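Local coordinates for lipoprotein (Bacteroides vulgatus, PDB 3U6G) that is of unknown function but adopts an immunoglobulin-like fold and, as a lipoprotein of a PLAT/LH2- and C2-like family, possibly binds calcium, at residues I12-S17 against V25-G30; G36-Y41 against G67-M72; D50-Q55 against M61-N66; L88-I93 against E117-S122. One frame throughout, in Å; residues are numbered along the deposited sequence. Where two conformers were deposited one is given.

Interaction 1: I12-S17 against V25-G30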
# COMPACT_ATOMS: atom_id res chain seq x y z
N ILE A 12 0.42 -12.57 1.90
CA ILE A 12 -0.25 -12.29 0.65
C ILE A 12 0.32 -13.18 -0.44
O ILE A 12 1.53 -13.28 -0.59
CB ILE A 12 -0.04 -10.81 0.23
CG1 ILE A 12 -0.75 -9.87 1.21
CG2 ILE A 12 -0.48 -10.55 -1.22
CD1 ILE A 12 -2.24 -9.77 1.05
N VAL A 13 -0.56 -13.82 -1.18
CA VAL A 13 -0.19 -14.57 -2.36
C VAL A 13 -0.83 -13.92 -3.57
O VAL A 13 -2.01 -13.59 -3.54
CB VAL A 13 -0.68 -16.03 -2.27
CG1 VAL A 13 -0.47 -16.75 -3.63
CG2 VAL A 13 0.06 -16.76 -1.17
N ILE A 14 -0.04 -13.73 -4.63
CA ILE A 14 -0.56 -13.18 -5.89
C ILE A 14 -0.31 -14.18 -7.01
O ILE A 14 0.79 -14.71 -7.15
CB ILE A 14 0.12 -11.83 -6.25
CG1 ILE A 14 -0.07 -10.84 -5.09
CG2 ILE A 14 -0.46 -11.29 -7.53
CD1 ILE A 14 0.77 -9.60 -5.20
N GLN A 15 -1.36 -14.44 -7.79
CA GLN A 15 -1.24 -15.29 -8.98
C GLN A 15 -1.83 -14.56 -10.17
O GLN A 15 -2.86 -13.93 -10.05
CB GLN A 15 -2.00 -16.59 -8.79
CG GLN A 15 -1.47 -17.47 -7.67
CD GLN A 15 -2.15 -18.82 -7.60
OE1 GLN A 15 -3.37 -18.90 -7.46
NE2 GLN A 15 -1.37 -19.89 -7.70
N GLN A 16 -1.20 -14.68 -11.33
CA GLN A 16 -1.77 -14.09 -12.54
C GLN A 16 -1.86 -15.14 -13.62
O GLN A 16 -1.11 -16.10 -13.60
CB GLN A 16 -0.93 -12.90 -13.02
CG GLN A 16 0.52 -13.25 -13.33
CD GLN A 16 1.21 -12.18 -14.15
OE1 GLN A 16 0.56 -11.26 -14.65
NE2 GLN A 16 2.53 -12.29 -14.28
N SER A 17 -2.78 -14.90 -14.56
CA SER A 17 -2.99 -15.77 -15.72
C SER A 17 -3.58 -14.96 -16.86
O SER A 17 -4.20 -13.92 -16.65
CB SER A 17 -3.92 -16.93 -15.36
OG SER A 17 -5.15 -16.47 -14.82
N VAL A 25 1.94 -5.56 -14.29
CA VAL A 25 1.31 -5.68 -12.98
C VAL A 25 2.36 -5.39 -11.91
O VAL A 25 3.37 -6.08 -11.84
CB VAL A 25 0.73 -7.09 -12.75
CG1 VAL A 25 -0.01 -7.12 -11.42
CG2 VAL A 25 -0.19 -7.50 -13.91
N SER A 26 2.12 -4.36 -11.12
CA SER A 26 3.03 -3.96 -10.06
C SER A 26 2.30 -3.98 -8.73
O SER A 26 1.12 -3.65 -8.69
CB SER A 26 3.57 -2.56 -10.33
OG SER A 26 4.42 -2.57 -11.46
N VAL A 27 2.99 -4.36 -7.66
CA VAL A 27 2.39 -4.33 -6.33
C VAL A 27 3.33 -3.69 -5.31
O VAL A 27 4.55 -3.72 -5.47
CB VAL A 27 1.97 -5.74 -5.83
CG1 VAL A 27 0.93 -6.37 -6.76
CG2 VAL A 27 3.20 -6.65 -5.59
N SER A 28 2.69 -3.09 -4.31
CA SER A 28 3.37 -2.59 -3.13
C SER A 28 2.75 -3.27 -1.92
O SER A 28 1.53 -3.35 -1.79
CB SER A 28 3.25 -1.08 -3.02
OG SER A 28 4.15 -0.45 -3.92
N ILE A 29 3.61 -3.83 -1.06
CA ILE A 29 3.18 -4.62 0.08
C ILE A 29 3.83 -4.07 1.34
O ILE A 29 4.99 -3.67 1.32
CB ILE A 29 3.56 -6.11 -0.12
CG1 ILE A 29 2.75 -6.68 -1.28
CG2 ILE A 29 3.37 -6.91 1.19
CD1 ILE A 29 3.30 -7.98 -1.83
N GLY A 30 3.05 -3.97 2.40
CA GLY A 30 3.56 -3.59 3.68
C GLY A 30 2.67 -4.09 4.78
O GLY A 30 1.56 -4.56 4.55
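I14 and V27 meet tip to tip in the core of an immunoglobulin-like beta-sandwich, one reaching inward from strand 10-18 and the other from strand 24-33. The strands are not hydrogen-bonded to each other: the CA atoms of I14 and V27 are 9.3 Å apart, a spacing bridged entirely by side chains. The end methyl of I14 does the touching and meets both branches of V27, with I14 CD1 3.6 Å from V27 CG1 and I14 CD1 3.8 Å from V27 CG2. I14 gets there by setting CG1 anti to its carbonyl carbon (chi1 -56°) and then running out straight, chi2 168°. C74 touches both side chains. I56, from a loop, touches I14 and V27 and also Q16 and V25, so it lies along both ends of the contact. Further along, M72 joins I12 to I29, which belong to the same interior layer.

The other end is looser, with Q16 partly exposed and V25 buried. Q16 and V25 pass alongside one another, running in opposing senses, so a polar tip lies beside a methyl without bonding to it. The amide nitrogen of Q16 is engaged elsewhere: its NE2 hydrogen-bonds to the backbone oxygen of T58. V13 turns away from the interior, and Q15 and S17 are solvent-facing on strand 10-18. On the outer side of strand 24-33, S26 and S28 pack against G36 and G30 of the second subunit. At the loose end the closest approach is between Q16 OE1 and V25 CG2, 3.9 Å.

Interaction 2: G36-Y41 against G67-M72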
# COMPACT_ATOMS: atom_id res chain seq x y z
N GLY A 36 6.26 -0.74 14.62
CA GLY A 36 6.62 -0.17 13.35
C GLY A 36 6.19 -0.98 12.14
O GLY A 36 5.44 -1.96 12.27
N PRO A 37 6.67 -0.57 10.97
CA PRO A 37 6.40 -1.35 9.77
C PRO A 37 6.86 -2.80 9.95
O PRO A 37 7.89 -3.06 10.58
CB PRO A 37 7.18 -0.62 8.68
CG PRO A 37 7.27 0.81 9.15
CD PRO A 37 7.37 0.70 10.66
N ALA A 38 6.06 -3.71 9.44
CA ALA A 38 6.33 -5.14 9.59
C ALA A 38 7.52 -5.59 8.76
O ALA A 38 7.71 -5.15 7.63
CB ALA A 38 5.10 -5.95 9.19
N LYS A 39 8.31 -6.49 9.33
CA LYS A 39 9.35 -7.15 8.55
C LYS A 39 8.68 -8.11 7.57
O LYS A 39 7.66 -8.76 7.89
CB LYS A 39 10.35 -7.87 9.46
CG LYS A 39 11.32 -6.91 10.14
CD LYS A 39 12.12 -7.59 11.21
CE LYS A 39 13.14 -6.64 11.82
NZ LYS A 39 14.15 -6.14 10.82
N LEU A 40 9.24 -8.17 6.36
CA LEU A 40 8.66 -8.93 5.27
C LEU A 40 9.66 -9.98 4.76
O LEU A 40 10.86 -9.74 4.73
CB LEU A 40 8.30 -7.98 4.11
CG LEU A 40 7.36 -6.82 4.45
CD1 LEU A 40 7.26 -5.85 3.25
CD2 LEU A 40 5.99 -7.29 4.91
N TYR A 41 9.12 -11.09 4.28
CA TYR A 41 9.87 -12.25 3.86
C TYR A 41 9.27 -12.77 2.55
O TYR A 41 8.06 -12.71 2.36
CB TYR A 41 9.80 -13.35 4.93
CG TYR A 41 10.32 -12.89 6.28
CD1 TYR A 41 9.51 -12.19 7.14
CD2 TYR A 41 11.63 -13.13 6.67
CE1 TYR A 41 9.97 -11.75 8.37
CE2 TYR A 41 12.11 -12.68 7.91
CZ TYR A 41 11.26 -11.99 8.75
OH TYR A 41 11.68 -11.54 9.96
N GLY A 67 5.66 -13.25 13.10
CA GLY A 67 4.45 -13.53 13.87
C GLY A 67 3.94 -12.41 14.74
O GLY A 67 3.01 -12.63 15.53
N ASN A 68 4.55 -11.23 14.63
CA ASN A 68 4.14 -10.08 15.43
C ASN A 68 3.21 -9.13 14.69
O ASN A 68 2.69 -8.20 15.30
CB ASN A 68 5.36 -9.30 15.90
CG ASN A 68 6.32 -10.14 16.72
OD1 ASN A 68 5.90 -11.02 17.47
ND2 ASN A 68 7.62 -9.89 16.54
N ALA A 69 3.02 -9.34 13.40
CA ALA A 69 2.23 -8.40 12.61
C ALA A 69 0.76 -8.50 12.96
O ALA A 69 0.28 -9.58 13.33
CB ALA A 69 2.44 -8.65 11.13
N PHE A 70 0.05 -7.37 12.86
CA PHE A 70 -1.41 -7.38 13.06
C PHE A 70 -2.15 -6.92 11.82
O PHE A 70 -3.37 -6.91 11.82
CB PHE A 70 -1.84 -6.60 14.30
CG PHE A 70 -1.44 -5.16 14.30
CD1 PHE A 70 -2.07 -4.26 13.46
CD2 PHE A 70 -0.42 -4.69 15.13
CE1 PHE A 70 -1.72 -2.92 13.44
CE2 PHE A 70 -0.08 -3.35 15.12
CZ PHE A 70 -0.70 -2.48 14.25
N PHE A 71 -1.43 -6.59 10.75
CA PHE A 71 -1.99 -6.05 9.54
C PHE A 71 -0.99 -6.17 8.40
O PHE A 71 0.20 -5.99 8.61
CB PHE A 71 -2.30 -4.58 9.76
CG PHE A 71 -2.94 -3.88 8.59
CD1 PHE A 71 -4.21 -4.24 8.14
CD2 PHE A 71 -2.30 -2.81 7.98
CE1 PHE A 71 -4.81 -3.58 7.07
CE2 PHE A 71 -2.90 -2.13 6.91
CZ PHE A 71 -4.17 -2.52 6.46
N MSE A 72 -1.50 -6.47 7.20
CA MSE A 72 -0.70 -6.51 5.99
C MSE A 72 -1.61 -6.08 4.84
O MSE A 72 -2.79 -6.38 4.84
CB MSE A 72 -0.12 -7.92 5.75
CG MSE A 72 1.12 -8.05 4.72
SE MSE A 72 1.44 -9.83 4.43
CE MSE A 72 3.21 -9.59 3.71
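L40 lays one branch over the end of M72: L40 CD2 lies 3.8 Å from M72 CE, the terminal methyl of a residue deposited as selenomethionine. The two side chains meet at a slant, and neither starts out aimed squarely at the other segment; it is their far ends that converge. M72 covers the distance because its chain is extended, with CG anti to the backbone N (chi1 -162°) and the selenium and methyl following in nearly straight continuation. Of the two L40 methyls, CD2 makes the contact.

A second, smaller touch lies between the alanines. A38 CB and A69 CB point at each other at 4.3 Å, and with such short side chains the backbones draw in until their CA atoms are 6.0 Å apart. No hydrogen bond links the two segments, so the contact is wholly apolar, and all four touching residues are buried.

Backbone bonds to other parts of the sandwich hold both sides: A38 pairs with G31, Y41 with C64, and A69 with G8. M72, on strand 71-80, is wedged among C63 and T65 of strand 60-65, H10 and I12 of strand 10-18, and I29 of strand 24-33. L40, on the broken strand 36-41, also rests on C63. The contact thus closes one end of the immunoglobulin-like sandwich, where strand 36-41 pairs with both strand 24-33 and strand 60-65.

Interaction 3: D50-Q55 against M61-N66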
# COMPACT_ATOMS: atom_id res chain seq x y z
N ASP A 50 11.46 -4.03 5.22
CA ASP A 50 10.17 -3.66 5.82
C ASP A 50 9.29 -2.82 4.89
O ASP A 50 8.32 -2.19 5.31
CB ASP A 50 10.35 -3.01 7.20
CG ASP A 50 11.14 -1.72 7.17
OD1 ASP A 50 11.39 -1.18 6.08
OD2 ASP A 50 11.52 -1.26 8.28
N SER A 51 9.64 -2.85 3.62
CA SER A 51 8.76 -2.40 2.54
C SER A 51 9.10 -3.28 1.35
O SER A 51 10.19 -3.82 1.27
CB SER A 51 8.99 -0.93 2.19
OG SER A 51 10.27 -0.70 1.63
N TYR A 52 8.18 -3.38 0.42
CA TYR A 52 8.38 -4.22 -0.76
C TYR A 52 7.49 -3.79 -1.90
O TYR A 52 6.31 -3.53 -1.71
CB TYR A 52 8.10 -5.68 -0.39
CG TYR A 52 8.39 -6.69 -1.47
CD1 TYR A 52 9.60 -6.71 -2.14
CD2 TYR A 52 7.45 -7.65 -1.79
CE1 TYR A 52 9.85 -7.65 -3.12
CE2 TYR A 52 7.69 -8.59 -2.76
CZ TYR A 52 8.89 -8.58 -3.43
OH TYR A 52 9.11 -9.52 -4.39
N SER A 53 8.10 -3.65 -3.07
CA SER A 53 7.36 -3.49 -4.32
C SER A 53 7.99 -4.38 -5.36
O SER A 53 9.20 -4.64 -5.32
CB SER A 53 7.42 -2.05 -4.81
OG SER A 53 8.76 -1.71 -5.16
N ALA A 54 7.19 -4.84 -6.30
CA ALA A 54 7.70 -5.70 -7.34
C ALA A 54 6.77 -5.65 -8.53
O ALA A 54 5.57 -5.49 -8.37
CB ALA A 54 7.83 -7.16 -6.83
N GLN A 55 7.33 -5.75 -9.72
CA GLN A 55 6.53 -6.09 -10.88
C GLN A 55 6.34 -7.62 -10.85
O GLN A 55 7.29 -8.38 -10.62
CB GLN A 55 7.20 -5.63 -12.16
CG GLN A 55 6.28 -5.81 -13.35
CD GLN A 55 6.97 -5.63 -14.67
OE1 GLN A 55 6.62 -4.72 -15.43
NE2 GLN A 55 7.95 -6.49 -14.96
N MSE A 61 3.66 -15.25 -6.69
CA MSE A 61 4.56 -14.66 -5.71
C MSE A 61 3.86 -14.58 -4.37
O MSE A 61 2.65 -14.45 -4.28
CB MSE A 61 5.07 -13.30 -6.18
CG MSE A 61 4.07 -12.19 -6.14
SE MSE A 61 4.00 -11.26 -4.42
CE MSE A 61 5.75 -11.68 -3.74
N SER A 62 4.64 -14.70 -3.31
CA SER A 62 4.08 -14.52 -1.99
C SER A 62 5.02 -13.74 -1.11
O SER A 62 6.24 -13.70 -1.33
CB SER A 62 3.74 -15.87 -1.36
OG SER A 62 4.88 -16.69 -1.34
N CYS A 63 4.44 -13.15 -0.08
CA CYS A 63 5.14 -12.32 0.88
C CYS A 63 4.47 -12.54 2.23
O CYS A 63 3.26 -12.57 2.32
CB CYS A 63 5.05 -10.83 0.44
SG CYS A 63 6.00 -9.71 1.50
N CYS A 64 5.25 -12.70 3.30
CA CYS A 64 4.68 -12.84 4.63
C CYS A 64 5.46 -12.04 5.65
O CYS A 64 6.56 -11.55 5.36
CB CYS A 64 4.61 -14.31 5.06
SG CYS A 64 6.22 -15.07 5.35
N THR A 65 4.86 -11.93 6.82
CA THR A 65 5.44 -11.21 7.93
C THR A 65 6.04 -12.20 8.94
O THR A 65 5.93 -13.41 8.77
CB THR A 65 4.37 -10.36 8.65
OG1 THR A 65 3.42 -11.23 9.28
CG2 THR A 65 3.65 -9.41 7.68
N ASN A 66 6.66 -11.66 9.99
CA ASN A 66 6.90 -12.44 11.18
C ASN A 66 5.60 -12.55 11.97
O ASN A 66 4.55 -12.02 11.57
CB ASN A 66 8.07 -11.87 12.02
CG ASN A 66 7.74 -10.56 12.73
OD1 ASN A 66 6.58 -10.23 12.98
ND2 ASN A 66 8.80 -9.80 13.08
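The Y52 ring has the terminal methyl of M61 at its edge, in the ring plane, while the sulfur of C63 approaches obliquely. These contacts cross the immunoglobulin-like sandwich from strand 52-55 to strand 60-65, whose own backbone partners are different strands: Y52 bonds to I29, C63 to I12. The ring stretches toward strand 60-65 because CG of Y52 stands anti to the backbone N, chi1 -175°. Selenomethionine M61 comes from the opposite direction with a chain bent back on itself, bringing CE 3.8 Å from Y52 CE2 and 4.0 Å from Y52 OH; this is one of two modelled conformers, so its details are less certain. C63 SG lies 4.1 Å from Y52 CD2 and 55° off the ring normal, a sulfur-aromatic contact. L40 also packs on both Y52 and C63.

Segment 50-55 borders the second subunit: S53 OG bonds to D50 O of the neighbouring chain, and the S51 hydroxyls of the two chains bond to each other. At the far end of segment 61-66, T65 turns its hydroxyl onto the next residue, OG1 donating to N66 O at 2.7 Å with a C=O...donor angle of 139°.

Interaction 4: L88-I93 against E117-S122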
# COMPACT_ATOMS: atom_id res chain seq x y z
N LEU A 88 -6.52 -10.76 -18.74
CA LEU A 88 -5.68 -11.09 -17.59
C LEU A 88 -6.54 -11.44 -16.38
O LEU A 88 -7.52 -10.75 -16.07
CB LEU A 88 -4.78 -9.91 -17.21
CG LEU A 88 -3.73 -10.19 -16.12
CD1 LEU A 88 -2.62 -11.04 -16.68
CD2 LEU A 88 -3.18 -8.89 -15.55
N HIS A 89 -6.15 -12.53 -15.72
CA HIS A 89 -6.73 -12.75 -14.42
C HIS A 89 -5.69 -12.62 -13.32
O HIS A 89 -4.55 -13.02 -13.43
CB HIS A 89 -7.53 -14.03 -14.33
CG HIS A 89 -8.45 -14.08 -13.15
ND1 HIS A 89 -9.79 -13.80 -13.24
CD2 HIS A 89 -8.21 -14.39 -11.85
CE1 HIS A 89 -10.35 -13.93 -12.05
NE2 HIS A 89 -9.41 -14.27 -11.18
N ILE A 90 -6.13 -11.93 -12.27
CA ILE A 90 -5.30 -11.68 -11.08
C ILE A 90 -6.07 -12.19 -9.88
O ILE A 90 -7.25 -11.85 -9.71
CB ILE A 90 -4.99 -10.17 -10.86
CG1 ILE A 90 -4.02 -9.65 -11.92
CG2 ILE A 90 -4.42 -9.92 -9.46
CD1 ILE A 90 -2.57 -10.03 -11.68
N THR A 91 -5.42 -13.03 -9.07
CA THR A 91 -5.95 -13.43 -7.77
C THR A 91 -4.97 -12.98 -6.68
O THR A 91 -3.77 -13.22 -6.78
CB THR A 91 -6.12 -14.94 -7.67
OG1 THR A 91 -7.00 -15.39 -8.70
CG2 THR A 91 -6.68 -15.33 -6.30
N VAL A 92 -5.49 -12.31 -5.66
CA VAL A 92 -4.69 -11.92 -4.50
C VAL A 92 -5.39 -12.43 -3.25
O VAL A 92 -6.56 -12.13 -3.02
CB VAL A 92 -4.52 -10.39 -4.40
CG1 VAL A 92 -3.58 -10.06 -3.25
CG2 VAL A 92 -3.98 -9.82 -5.71
N ILE A 93 -4.68 -13.24 -2.46
CA ILE A 93 -5.27 -13.88 -1.29
C ILE A 93 -4.49 -13.41 -0.07
O ILE A 93 -3.26 -13.40 -0.06
CB ILE A 93 -5.23 -15.42 -1.36
CG1 ILE A 93 -5.80 -15.94 -2.68
CG2 ILE A 93 -5.98 -16.03 -0.15
CD1 ILE A 93 -5.54 -17.43 -2.94
N GLU A 117 -5.80 0.10 -14.17
CA GLU A 117 -6.69 -0.29 -13.09
C GLU A 117 -5.87 -0.51 -11.84
O GLU A 117 -4.68 -0.78 -11.92
CB GLU A 117 -7.44 -1.56 -13.45
CG GLU A 117 -8.24 -1.45 -14.75
CD GLU A 117 -9.47 -0.56 -14.63
OE1 GLU A 117 -9.91 -0.28 -13.50
OE2 GLU A 117 -10.02 -0.18 -15.68
N THR A 118 -6.51 -0.38 -10.69
CA THR A 118 -5.82 -0.58 -9.42
C THR A 118 -6.64 -1.49 -8.51
O THR A 118 -7.85 -1.67 -8.71
CB THR A 118 -5.54 0.78 -8.72
OG1 THR A 118 -6.77 1.43 -8.35
CG2 THR A 118 -4.71 1.69 -9.62
N PHE A 119 -5.98 -2.04 -7.51
CA PHE A 119 -6.65 -2.89 -6.56
C PHE A 119 -5.95 -2.82 -5.23
O PHE A 119 -4.77 -2.40 -5.15
CB PHE A 119 -6.71 -4.33 -7.07
CG PHE A 119 -5.36 -4.98 -7.30
CD1 PHE A 119 -4.62 -5.49 -6.24
CD2 PHE A 119 -4.86 -5.14 -8.59
CE1 PHE A 119 -3.39 -6.10 -6.45
CE2 PHE A 119 -3.63 -5.75 -8.81
CZ PHE A 119 -2.89 -6.23 -7.74
N SER A 120 -6.66 -3.23 -4.19
CA SER A 120 -6.09 -3.31 -2.86
C SER A 120 -6.75 -4.42 -2.09
O SER A 120 -7.95 -4.64 -2.21
CB SER A 120 -6.28 -1.98 -2.11
OG SER A 120 -5.58 -1.97 -0.87
N VAL A 121 -5.95 -5.13 -1.31
CA VAL A 121 -6.48 -6.10 -0.36
C VAL A 121 -5.63 -6.11 0.89
O VAL A 121 -4.43 -5.86 0.84
CB VAL A 121 -6.58 -7.52 -0.97
CG1 VAL A 121 -5.24 -8.08 -1.26
CG2 VAL A 121 -7.41 -8.45 -0.06
N SER A 122 -6.26 -6.38 2.02
CA SER A 122 -5.53 -6.46 3.27
C SER A 122 -6.00 -7.64 4.08
O SER A 122 -6.97 -8.33 3.72
CB SER A 122 -5.74 -5.17 4.07
OG SER A 122 -7.01 -5.18 4.69
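V92 turns its two methyls onto different partners on strand 115-122, one to F119 and the other to V121. The V92 and F119 side chains cross at a slant, with V92 CG2 3.8 Å from F119 CE1. I90, one inward-pointing position earlier on strand 87-96, approaches from the same side of the ring plane, nearer the other flank of the ring, I90 CG2 being 4.3 Å from F119 CE2. F119 sends its ring across from a cramped setting, with CG between the backbone N and the carbonyl carbon (chi1 61°).

V92 and V121 lie alongside each other, pointing opposite ways. Here the packing is tight: V92 CG1 and V121 CG1 are 3.3 Å apart, shorter than usual van der Waals contact, so some local compression is likely.

The strands belong to opposing layers of the immunoglobulin-like sandwich. Their short segments run nearly the same way, at 24°, with a closest axis approach of 8.0 Å, too wide for backbone pairing. V78 and V27 touch F119, I12 touches V92, and V25 touches I90, extending the same apolar layer into strands 71-80, 24-33 and 10-18. All four touching residues are buried, and no hydrogen bond crosses between the segments. Cohesion at this interface therefore rests on close methyl and ring packing and on the exclusion of water, while backbone hydrogen bonding is supplied by each strand's own neighbours.

Overall arrangement
The four contacts share one sandwich core. Interactions 1 and 4 have centres about 7 Å apart and are joined by backbone bonding between strands 10-18 and 87-96, as at Q15 N to T91 O, 2.9 Å. Interaction 3 lies about 9 Å from interaction 1, centre to centre, and is tied to it on both sides, through I29 N to Y52 O and I14 N to M61 O, each 2.8 Å. Interaction 2 sits toward one end, about 15 Å from the chain centre; its M72 meets I29 of interaction 1 and C63 of interaction 3. Interactions 3 and 4 do not touch, their nearest atoms being about 7 Å apart.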